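CurJ (Moorea producens 3L, PDB 5TZ6) probably catalyses dehydration, including vinylogous dehydration, of polyketide intermediates as the dehydratase domain of a curacin synthase module. Local coordinates at residues T6-S18 / F26-L38. The protein carries 1 engineered substitution. Numbering follows the deposited sequence.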
ATOM      1  N   THR A   6      11.598   8.163   0.097  1.00161.12           N
ATOM      2  CA  THR A   6      10.171   8.089  -0.190  1.00162.39           C
ATOM      3  C   THR A   6       9.386   7.686   1.058  1.00150.32           C
ATOM      4  O   THR A   6       8.986   6.531   1.219  1.00145.83           O
ATOM      5  CB  THR A   6       9.879   7.102  -1.336  1.00166.94           C
ATOM      6  OG1 THR A   6      10.665   5.917  -1.162  1.00168.92           O
ATOM      7  CG2 THR A   6      10.215   7.736  -2.679  1.00168.18           C
ATOM      8  N   LYS A   7       9.170   8.663   1.935  1.00139.93           N
ATOM      9  CA  LYS A   7       8.439   8.485   3.183  1.00128.44           C
ATOM     10  C   LYS A   7       7.341   9.537   3.237  1.00120.53           C
ATOM     11  O   LYS A   7       7.635  10.737   3.241  1.00118.96           O
ATOM     12  CB  LYS A   7       9.380   8.632   4.385  1.00125.83           C
ATOM     13  CG  LYS A   7       9.014   7.854   5.641  1.00113.36           C
ATOM     14  CD  LYS A   7      10.157   7.969   6.651  1.00115.58           C
ATOM     15  CE  LYS A   7       9.891   7.212   7.940  1.00112.53           C
ATOM     16  NZ  LYS A   7      11.063   7.291   8.861  1.00111.03           N
ATOM     17  N   LEU A   8       6.082   9.094   3.276  1.00108.20           N
ATOM     18  CA  LEU A   8       4.979  10.051   3.261  1.00103.86           C
ATOM     19  C   LEU A   8       4.967  10.898   4.528  1.00 99.88           C
ATOM     20  O   LEU A   8       4.631  12.088   4.480  1.00102.14           O
ATOM     21  CB  LEU A   8       3.645   9.321   3.098  1.00 91.68           C
ATOM     22  CG  LEU A   8       3.516   8.386   1.891  1.00 85.09           C
ATOM     23  CD1 LEU A   8       2.156   7.697   1.877  1.00 81.85           C
ATOM     24  CD2 LEU A   8       3.754   9.141   0.589  1.00 78.03           C
ATOM     25  N   HIS A   9       5.352  10.308   5.659  1.00 92.44           N
ATOM     26  CA  HIS A   9       5.322  10.947   6.963  1.00 90.54           C
ATOM     27  C   HIS A   9       6.234  10.110   7.838  1.00 92.74           C
ATOM     28  O   HIS A   9       6.200   8.877   7.728  1.00 97.15           O
ATOM     29  CB  HIS A   9       3.895  10.987   7.526  1.00 84.12           C
ATOM     30  CG  HIS A   9       3.726  11.880   8.719  1.00 85.07           C
ATOM     31  ND1 HIS A   9       4.232  11.570   9.964  1.00 74.00           N
ATOM     32  CD2 HIS A   9       3.087  13.066   8.859  1.00 87.74           C
ATOM     33  CE1 HIS A   9       3.919  12.532  10.817  1.00 68.35           C
ATOM     34  NE2 HIS A   9       3.225  13.451  10.170  1.00 85.45           N
ATOM     35  N   PRO A  10       7.059  10.715   8.698  1.00 92.15           N
ATOM     36  CA  PRO A  10       8.015   9.912   9.481  1.00 90.55           C
ATOM     37  C   PRO A  10       7.367   8.716  10.169  1.00 79.82           C
ATOM     38  O   PRO A  10       8.048   7.741  10.504  1.00 81.82           O
ATOM     39  CB  PRO A  10       8.586  10.918  10.497  1.00 87.72           C
ATOM     40  CG  PRO A  10       7.755  12.182  10.353  1.00 91.93           C
ATOM     41  CD  PRO A  10       7.190  12.157   8.966  1.00 90.09           C
ATOM     42  N   LEU A  11       6.050   8.770  10.364  1.00 70.92           N
ATOM     43  CA  LEU A  11       5.307   7.697  11.008  1.00 75.79           C
ATOM     44  C   LEU A  11       4.565   6.800  10.026  1.00 79.43           C
ATOM     45  O   LEU A  11       3.955   5.816  10.451  1.00 85.25           O
ATOM     46  CB  LEU A  11       4.300   8.285  11.999  1.00 69.16           C
ATOM     47  CG  LEU A  11       4.869   8.966  13.237  1.00 72.17           C
ATOM     48  CD1 LEU A  11       3.740   9.549  14.068  1.00 74.81           C
ATOM     49  CD2 LEU A  11       5.704   7.985  14.054  1.00 72.62           C
ATOM     50  N   ILE A  12       4.595   7.107   8.730  1.00 69.82           N
ATOM     51  CA  ILE A  12       3.759   6.416   7.754  1.00 67.99           C
ATOM     52  C   ILE A  12       4.599   6.132   6.518  1.00 66.89           C
ATOM     53  O   ILE A  12       5.056   7.065   5.848  1.00 65.42           O
ATOM     54  CB  ILE A  12       2.509   7.232   7.379  1.00 65.10           C
ATOM     55  CG1 ILE A  12       1.562   7.313   8.575  1.00 63.96           C
ATOM     56  CG2 ILE A  12       1.813   6.623   6.170  1.00 61.15           C
ATOM     57  CD1 ILE A  12       0.365   8.200   8.341  1.00 67.00           C
ATOM     58  N   ASN A  13       4.791   4.851   6.206  1.00 63.49           N
ATOM     59  CA  ASN A  13       5.612   4.509   5.052  1.00 71.79           C
ATOM     60  C   ASN A  13       4.827   4.623   3.751  1.00 75.10           C
ATOM     61  O   ASN A  13       5.288   5.264   2.800  1.00 74.20           O
ATOM     62  CB  ASN A  13       6.197   3.106   5.222  1.00 82.45           C
ATOM     63  CG  ASN A  13       7.269   3.050   6.302  1.00 96.41           C
ATOM     64  OD1 ASN A  13       6.967   3.031   7.498  1.00 96.62           O
ATOM     65  ND2 ASN A  13       8.532   3.041   5.882  1.00 96.95           N
ATOM     66  N   GLN A  14       3.637   4.031   3.676  1.00 77.53           N
ATOM     67  CA  GLN A  14       2.886   4.129   2.432  1.00 84.41           C
ATOM     68  C   GLN A  14       1.402   4.261   2.727  1.00 76.43           C
ATOM     69  O   GLN A  14       0.919   3.885   3.794  1.00 69.14           O
ATOM     70  CB  GLN A  14       3.120   2.936   1.493  1.00 93.01           C
ATOM     71  CG  GLN A  14       2.420   1.655   1.893  1.00103.82           C
ATOM     72  CD  GLN A  14       2.607   0.552   0.865  1.00117.77           C
ATOM     73  OE1 GLN A  14       1.634  -0.010   0.357  1.00114.08           O
ATOM     74  NE2 GLN A  14       3.861   0.249   0.540  1.00124.02           N
ATOM     75  N   LYS A  15       0.689   4.825   1.760  1.00 81.72           N
ATOM     76  CA  LYS A  15      -0.761   4.925   1.775  1.00 74.33           C
ATOM     77  C   LYS A  15      -1.316   4.146   0.593  1.00 74.78           C
ATOM     78  O   LYS A  15      -0.740   4.167  -0.500  1.00 76.89           O
ATOM     79  CB  LYS A  15      -1.205   6.390   1.701  1.00 76.89           C
ATOM     80  CG  LYS A  15      -2.577   6.607   1.095  1.00 76.96           C
ATOM     81  CD  LYS A  15      -2.987   8.068   1.188  1.00 82.55           C
ATOM     82  CE  LYS A  15      -4.415   8.280   0.698  1.00 89.29           C
ATOM     83  NZ  LYS A  15      -4.816   9.713   0.747  1.00 83.64           N
ATOM     84  N   PHE A  16      -2.430   3.453   0.810  1.00 68.90           N
ATOM     85  CA  PHE A  16      -3.056   2.690  -0.258  1.00 66.54           C
ATOM     86  C   PHE A  16      -4.560   2.900  -0.246  1.00 66.70           C
ATOM     87  O   PHE A  16      -5.202   2.794   0.804  1.00 56.09           O
ATOM     88  CB  PHE A  16      -2.764   1.193  -0.148  1.00 62.54           C
ATOM     89  CG  PHE A  16      -3.376   0.397  -1.258  1.00 66.44           C
ATOM     90  CD1 PHE A  16      -2.798   0.382  -2.515  1.00 71.19           C
ATOM     91  CD2 PHE A  16      -4.560  -0.291  -1.061  1.00 69.07           C
ATOM     92  CE1 PHE A  16      -3.372  -0.332  -3.552  1.00 77.14           C
ATOM     93  CE2 PHE A  16      -5.140  -1.007  -2.090  1.00 71.16           C
ATOM     94  CZ  PHE A  16      -4.546  -1.026  -3.339  1.00 74.66           C
ATOM     95  N   GLN A  17      -5.108   3.176  -1.426  1.00 65.93           N
ATOM     96  CA  GLN A  17      -6.544   3.147  -1.635  1.00 74.54           C
ATOM     97  C   GLN A  17      -6.811   2.714  -3.066  1.00 71.66           C
ATOM     98  O   GLN A  17      -5.933   2.781  -3.930  1.00 70.42           O
ATOM     99  CB  GLN A  17      -7.194   4.499  -1.323  1.00 84.45           C
ATOM    100  CG  GLN A  17      -6.748   5.644  -2.197  1.00 92.54           C
ATOM    101  CD  GLN A  17      -7.389   6.950  -1.778  1.00101.44           C
ATOM    102  OE1 GLN A  17      -6.709   7.874  -1.332  1.00107.46           O
ATOM    103  NE2 GLN A  17      -8.708   7.033  -1.919  1.00 97.32           N
ATOM    104  N   SER A  18      -8.042   2.253  -3.302  1.00 76.09           N
ATOM    105  CA  SER A  18      -8.415   1.635  -4.564  1.00 79.22           C
ATOM    106  C   SER A  18      -9.897   1.842  -4.831  1.00 80.46           C
ATOM    107  O   SER A  18     -10.701   1.807  -3.886  1.00 76.83           O
ATOM    108  CB  SER A  18      -8.097   0.135  -4.563  1.00 77.76           C
ATOM    109  OG  SER A  18      -8.557  -0.495  -5.747  1.00 74.81           O
ATOM    110  N   PHE A  26      -3.245   3.057   5.680  1.00 60.34           N
ATOM    111  CA  PHE A  26      -1.896   3.571   5.874  1.00 59.28           C
ATOM    112  C   PHE A  26      -1.044   2.498   6.537  1.00 57.75           C
ATOM    113  O   PHE A  26      -1.509   1.789   7.435  1.00 59.45           O
ATOM    114  CB  PHE A  26      -1.902   4.859   6.696  1.00 56.57           C
ATOM    115  CG  PHE A  26      -2.630   5.991   6.026  1.00 55.45           C
ATOM    116  CD1 PHE A  26      -3.995   6.158   6.192  1.00 60.95           C
ATOM    117  CD2 PHE A  26      -1.949   6.872   5.205  1.00 56.81           C
ATOM    118  CE1 PHE A  26      -4.665   7.200   5.560  1.00 67.89           C
ATOM    119  CE2 PHE A  26      -2.615   7.915   4.567  1.00 61.97           C
ATOM    120  CZ  PHE A  26      -3.974   8.078   4.749  1.00 62.84           C
ATOM    121  N   GLU A  27       0.191   2.358   6.067  1.00 56.47           N
ATOM    122  CA  GLU A  27       1.073   1.279   6.482  1.00 67.77           C
ATOM    123  C   GLU A  27       2.412   1.843   6.928  1.00 74.08           C
ATOM    124  O   GLU A  27       2.978   2.735   6.280  1.00 80.43           O
ATOM    125  CB  GLU A  27       1.291   0.262   5.353  1.00 78.18           C
ATOM    126  CG  GLU A  27       2.066  -0.971   5.791  1.00 93.18           C
ATOM    127  CD  GLU A  27       2.109  -2.047   4.723  1.00109.87           C
ATOM    128  OE1 GLU A  27       1.156  -2.853   4.651  1.00120.80           O
ATOM    129  OE2 GLU A  27       3.098  -2.090   3.959  1.00116.24           O
ATOM    130  N   SER A  28       2.916   1.285   8.026  1.00 69.85           N
ATOM    131  CA  SER A  28       4.059   1.811   8.751  1.00 69.11           C
ATOM    132  C   SER A  28       4.774   0.637   9.400  1.00 66.85           C
ATOM    133  O   SER A  28       4.141  -0.356   9.765  1.00 60.60           O
ATOM    134  CB  SER A  28       3.629   2.833   9.804  1.00 76.45           C
ATOM    135  OG  SER A  28       4.728   3.621  10.220  1.00 97.45           O
ATOM    136  N   TYR A  29       6.095   0.742   9.528  1.00 68.22           N
ATOM    137  CA  TYR A  29       6.916  -0.352  10.049  1.00 71.59           C
ATOM    138  C   TYR A  29       7.538   0.088  11.371  1.00 72.11           C
ATOM    139  O   TYR A  29       8.508   0.853  11.391  1.00 79.61           O
ATOM    140  CB  TYR A  29       7.971  -0.764   9.029  1.00 76.70           C
ATOM    141  CG  TYR A  29       7.366  -1.152   7.702  1.00 80.39           C
ATOM    142  CD1 TYR A  29       6.555  -2.273   7.585  1.00 76.60           C
ATOM    143  CD2 TYR A  29       7.599  -0.391   6.565  1.00 86.66           C
ATOM    144  CE1 TYR A  29       5.991  -2.626   6.371  1.00 81.32           C
ATOM    145  CE2 TYR A  29       7.042  -0.735   5.349  1.00 93.31           C
ATOM    146  CZ  TYR A  29       6.239  -1.852   5.257  1.00 90.98           C
ATOM    147  OH  TYR A  29       5.685  -2.190   4.040  1.00 95.56           O
ATOM    148  N   PHE A  30       6.992  -0.421  12.473  1.00 63.12           N
ATOM    149  CA  PHE A  30       7.358   0.036  13.808  1.00 57.38           C
ATOM    150  C   PHE A  30       8.510  -0.799  14.355  1.00 60.42           C
ATOM    151  O   PHE A  30       8.407  -2.031  14.462  1.00 62.34           O
ATOM    152  CB  PHE A  30       6.150  -0.025  14.742  1.00 55.94           C
ATOM    153  CG  PHE A  30       5.325   1.233  14.746  1.00 53.87           C
ATOM    154  CD1 PHE A  30       4.864   1.777  13.565  1.00 60.33           C
ATOM    155  CD2 PHE A  30       4.998   1.860  15.932  1.00 58.07           C
ATOM    156  CE1 PHE A  30       4.105   2.932  13.565  1.00 64.57           C
ATOM    157  CE2 PHE A  30       4.237   3.011  15.943  1.00 59.24           C
ATOM    158  CZ  PHE A  30       3.789   3.547  14.755  1.00 62.61           C
ATOM    159  N   SER A  31       9.604  -0.119  14.692  1.00 62.19           N
ATOM    160  CA  SER A  31      10.801  -0.737  15.243  1.00 69.28           C
ATOM    161  C   SER A  31      11.674   0.364  15.821  1.00 71.67           C
ATOM    162  O   SER A  31      11.520   1.543  15.485  1.00 68.62           O
ATOM    163  CB  SER A  31      11.573  -1.526  14.183  1.00 70.49           C
ATOM    164  OG  SER A  31      12.200  -0.650  13.261  1.00 79.07           O
ATOM    165  N   THR A  32      12.597  -0.037  16.699  1.00 73.67           N
ATOM    166  CA  THR A  32      13.489   0.935  17.319  1.00 71.96           C
ATOM    167  C   THR A  32      14.421   1.568  16.295  1.00 77.34           C
ATOM    168  O   THR A  32      14.817   2.729  16.453  1.00 76.68           O
ATOM    169  CB  THR A  32      14.292   0.278  18.442  1.00 69.34           C
ATOM    170  OG1 THR A  32      14.957  -0.886  17.939  1.00 82.03           O
ATOM    171  CG2 THR A  32      13.378  -0.116  19.591  1.00 59.14           C
ATOM    172  N   GLU A  33      14.784   0.829  15.245  1.00 77.92           N
ATOM    173  CA  GLU A  33      15.647   1.397  14.215  1.00 90.27           C
ATOM    174  C   GLU A  33      14.915   2.455  13.392  1.00 97.29           C
ATOM    175  O   GLU A  33      15.484   3.512  13.091  1.00112.76           O
ATOM    176  CB  GLU A  33      16.186   0.288  13.313  1.00102.64           C
ATOM    177  CG  GLU A  33      16.979   0.793  12.118  1.00114.05           C
ATOM    178  CD  GLU A  33      17.738  -0.313  11.412  1.00125.68           C
ATOM    179  OE1 GLU A  33      18.061  -1.325  12.071  1.00128.77           O
ATOM    180  OE2 GLU A  33      18.015  -0.171  10.201  1.00131.27           O
ATOM    181  N   ASN A  34      13.657   2.198  13.020  1.00 94.22           N
ATOM    182  CA  ASN A  34      12.909   3.182  12.241  1.00 82.13           C
ATOM    183  C   ASN A  34      12.458   4.351  13.103  1.00 77.23           C
ATOM    184  O   ASN A  34      12.441   5.496  12.639  1.00 80.94           O
ATOM    185  CB  ASN A  34      11.693   2.535  11.582  1.00 80.18           C
ATOM    186  CG  ASN A  34      12.071   1.434  10.629  1.00 96.41           C
ATOM    187  OD1 ASN A  34      13.230   1.312  10.232  1.00110.82           O
ATOM    188  ND2 ASN A  34      11.094   0.621  10.251  1.00 88.58           N
ATOM    189  N   LEU A  35      12.092   4.082  14.353  1.00 72.35           N
ATOM    190  CA  LEU A  35      11.602   5.106  15.275  1.00 69.21           C
ATOM    191  C   LEU A  35      12.441   5.040  16.543  1.00 70.60           C
ATOM    192  O   LEU A  35      12.092   4.334  17.501  1.00 68.39           O
ATOM    193  CB  LEU A  35      10.118   4.908  15.568  1.00 62.65           C
ATOM    194  CG  LEU A  35       9.256   4.924  14.305  1.00 59.67           C
ATOM    195  CD1 LEU A  35       7.803   4.644  14.640  1.00 51.92           C
ATOM    196  CD2 LEU A  35       9.410   6.266  13.606  1.00 65.40           C
ATOM    197  N   PRO A  36      13.549   5.782  16.591  1.00 67.17           N
ATOM    198  CA  PRO A  36      14.478   5.633  17.723  1.00 68.60           C
ATOM    199  C   PRO A  36      13.846   5.937  19.068  1.00 68.24           C
ATOM    200  O   PRO A  36      14.098   5.210  20.035  1.00 71.93           O
ATOM    201  CB  PRO A  36      15.604   6.619  17.379  1.00 65.62           C
ATOM    202  CG  PRO A  36      15.516   6.794  15.896  1.00 67.44           C
ATOM    203  CD  PRO A  36      14.054   6.717  15.574  1.00 65.75           C
ATOM    204  N   PHE A  37      13.022   6.984  19.159  1.00 61.45           N
ATOM    205  CA  PHE A  37      12.450   7.363  20.446  1.00 59.54           C
ATOM    206  C   PHE A  37      11.623   6.244  21.067  1.00 63.42           C
ATOM    207  O   PHE A  37      11.375   6.270  22.278  1.00 61.97           O
ATOM    208  CB  PHE A  37      11.567   8.601  20.291  1.00 55.87           C
ATOM    209  CG  PHE A  37      10.424   8.411  19.318  1.00 55.90           C
ATOM    210  CD1 PHE A  37       9.243   7.808  19.721  1.00 45.06           C
ATOM    211  CD2 PHE A  37      10.535   8.836  18.004  1.00 56.74           C
ATOM    212  CE1 PHE A  37       8.198   7.633  18.833  1.00 46.68           C
ATOM    213  CE2 PHE A  37       9.492   8.662  17.115  1.00 57.30           C
ATOM    214  CZ  PHE A  37       8.325   8.058  17.530  1.00 49.25           C
ATOM    215  N   LEU A  38      11.189   5.263  20.271  1.00 65.10           N
ATOM    216  CA  LEU A  38      10.459   4.132  20.833  1.00 65.72           C
ATOM    217  C   LEU A  38      11.283   3.395  21.883  1.00 68.20           C
ATOM    218  O   LEU A  38      10.721   2.769  22.789  1.00 69.00           O
ATOM    219  CB  LEU A  38      10.045   3.175  19.716  1.00 69.74           C
ATOM    220  CG  LEU A  38       8.813   3.573  18.897  1.00 69.99           C
ATOM    221  CD1 LEU A  38       8.579   2.579  17.773  1.00 64.03           C
ATOM    222  CD2 LEU A  38       7.597   3.665  19.795  1.00 65.96           C
TER
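Asn13 turns CG away from its carbonyl carbon (chi1 -71°) and Lys15 swings CG away from its backbone N, which sets the amide against Tyr29 and lays the lysine chain along Phe26. Asn13 and Gln14, both facing Glu27, form a classic beta bulge in the antiparallel hairpin of strands 14-16 and 24-30, at one margin of the double-hotdog dehydratase fold. The Glu27 carbonyl O accepts Asn13 N at 2.8 Å and Gln14 N at 3.0 Å; the second bond is the straighter, 164° at the hydrogen. Glu27 N returns a bond to Gln14 O, completing the hydrogen-bonded pair.

From within the bulge, the Asn13 side chain also pairs with the next strand: OD1 accepts a hydrogen bond from Tyr29 N at 3.2 Å, the donor standing 45° above the carbonyl plane. Asn13 CG lies 3.5 Å from Tyr29 CD2, the amide tilted against the ring. With an alanine here, Tyr29 N is likely to lose this acceptor, and the tyrosine ring would probably lose the amide contact at CD2.

On the other side of the hairpin, Lys15 runs beside Phe26 in the same direction, CD 3.4 Å from CE2, and its NZ reaches Leu64 O on helix 51-65. Ile12 CG2 meets the edge of the same ring, and Ile12 also touches Ala60, so this side packs beneath that helix. The opposite side, with Gln14 and Glu27, meets Phe16 of the second subunit, placing the hairpin at the dimer interface.

Beyond the strand pairing, the side chains of Leu11, in the turn from His9 to Ile12, and Leu35 cross at about a right angle, with Leu11 CD2 4.0 Å from Leu35 CD1; that same CD1 sits over the centre of the Phe30 ring, 4.0 Å above its plane.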